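Local atomic coordinates of 2-C-methyl-D-erythritol 2,4-cyclodiphosphate synthase (Thermus thermophilus, PDB entry 1IV3), a protein that converts 4-diphosphocytidyl-2-C-methyl-D-erythritol 2-phosphate into 2-C-methyl-D-erythritol 2,4-cyclic diphosphate with release of CMP, a step of non-mevalonate isoprenoid synthesis. Residues H42-A47 with L92-V97. The protein carries 3 engineered substitutions. Sequence-based numbering, arbitrary orientation.
Sequences HALTDA and LQASLV. With MG (magnesium ion), chain G.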
# COMPACT_ATOMS: atom_id res chain seq x y z
N HIS A 42 14.06 3.60 3.11
CA HIS A 42 14.07 2.88 1.83
C HIS A 42 12.76 3.02 1.06
O HIS A 42 12.78 3.25 -0.15
CB HIS A 42 14.34 1.39 2.05
CG HIS A 42 15.75 1.17 2.49
ND1 HIS A 42 16.27 -0.06 2.79
CD2 HIS A 42 16.76 2.07 2.65
CE1 HIS A 42 17.55 0.07 3.14
NE2 HIS A 42 17.87 1.35 3.06
N ALA A 43 11.66 2.92 1.80
CA ALA A 43 10.36 3.03 1.11
C ALA A 43 10.13 4.43 0.56
O ALA A 43 9.58 4.59 -0.53
CB ALA A 43 9.24 2.64 2.06
N LEU A 44 10.55 5.47 1.29
CA LEU A 44 10.43 6.85 0.80
C LEU A 44 11.30 7.04 -0.43
O LEU A 44 10.92 7.71 -1.39
CB LEU A 44 10.83 7.86 1.89
CG LEU A 44 9.82 7.98 3.03
CD1 LEU A 44 10.39 8.70 4.25
CD2 LEU A 44 8.56 8.68 2.51
N THR A 45 12.50 6.46 -0.39
CA THR A 45 13.43 6.65 -1.52
C THR A 45 12.88 5.99 -2.78
O THR A 45 12.86 6.56 -3.88
CB THR A 45 14.82 6.09 -1.18
OG1 THR A 45 15.37 6.71 -0.01
CG2 THR A 45 15.81 6.38 -2.30
N ASP A 46 12.42 4.74 -2.63
CA ASP A 46 11.79 4.06 -3.76
C ASP A 46 10.58 4.85 -4.27
O ASP A 46 10.36 4.95 -5.47
CB ASP A 46 11.38 2.64 -3.41
CG ASP A 46 12.46 1.59 -3.63
OD1 ASP A 46 13.50 1.93 -4.23
OD2 ASP A 46 12.27 0.42 -3.23
N ALA A 47 9.75 5.40 -3.38
CA ALA A 47 8.57 6.15 -3.81
C ALA A 47 8.97 7.36 -4.64
O ALA A 47 8.35 7.66 -5.67
CB ALA A 47 7.74 6.57 -2.61
N LEU A 92 5.84 17.68 -2.37
CA LEU A 92 4.76 18.32 -1.63
C LEU A 92 4.37 17.59 -0.35
O LEU A 92 4.03 18.20 0.65
CB LEU A 92 3.48 18.44 -2.48
CG LEU A 92 2.31 19.09 -1.73
CD1 LEU A 92 2.61 20.50 -1.26
CD2 LEU A 92 1.06 19.10 -2.60
N GLN A 93 4.39 16.25 -0.41
CA GLN A 93 3.87 15.52 0.74
C GLN A 93 4.42 14.11 0.83
O GLN A 93 4.65 13.53 -0.26
CB GLN A 93 2.33 15.43 0.63
CG GLN A 93 1.70 14.89 1.92
CD GLN A 93 0.23 15.26 2.09
OE1 GLN A 93 -0.32 15.21 3.21
NE2 GLN A 93 -0.39 15.58 0.96
N ALA A 94 4.60 13.57 2.04
CA ALA A 94 4.93 12.14 2.16
C ALA A 94 4.03 11.54 3.23
O ALA A 94 3.89 12.12 4.30
CB ALA A 94 6.40 11.92 2.47
N SER A 95 3.43 10.38 2.94
CA SER A 95 2.54 9.72 3.88
C SER A 95 2.97 8.27 3.97
O SER A 95 3.00 7.62 2.93
CB SER A 95 1.08 9.82 3.40
OG SER A 95 0.24 9.21 4.37
N LEU A 96 3.32 7.81 5.17
CA LEU A 96 3.79 6.42 5.21
C LEU A 96 3.38 5.72 6.50
O LEU A 96 3.11 6.38 7.49
CB LEU A 96 5.31 6.36 5.09
CG LEU A 96 6.09 6.92 6.27
CD1 LEU A 96 7.54 6.43 6.26
CD2 LEU A 96 6.08 8.44 6.24
N VAL A 97 3.38 4.39 6.39
CA VAL A 97 3.05 3.55 7.54
C VAL A 97 4.24 2.65 7.86
O VAL A 97 4.78 2.00 6.98
CB VAL A 97 1.85 2.64 7.24
CG1 VAL A 97 1.44 1.82 8.45
CG2 VAL A 97 0.67 3.48 6.75
MG MG G . 15.42 -1.81 3.03
O HOH W 1 16.25 -2.93 1.16
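Leu44 meets Ala94 and Leu96 through methyl groups alone, where helix 39-50 packs on strand 91-99 of the mixed sheet of the IspF alpha/beta fold; the aromatic ring beside it, the His42 imidazole, leaves the other side of the same helical turn and binds magnesium. Its ND1 lies 2.0 Å from the metal, which Asp8 and His10 also bind, and NE2 is hydrogen-bonded to Ser73. With both ring nitrogens engaged, the rotation of the imidazole is fixed. The two branches of Leu44 divide the work: CD2 reaches the CB of Ala94 at 3.9 Å, while CD1 approaches Leu96 CD1 at 4.2 Å. The leucine side chains cross at roughly a right angle. The first torsion of Leu44 (chi1 -72°) turns CG beside the backbone N, anti to the carbonyl carbon, and so brings the branched end nearer the strand than the direction of CB alone would. Ala146 of strand 141-150 and Leu116 of helix 109-120 touch both leucines, making this a buried apolar junction. Ser95, between Ala94 and Leu96, points its CB to the opposite face of the strand, where OG is hydrogen-bonded to Ser50 and to the backbone N of Tyr5, both of a second subunit. At the metal, a water 2.3 Å from magnesium makes an angle of about 100° there with ND1 of His42.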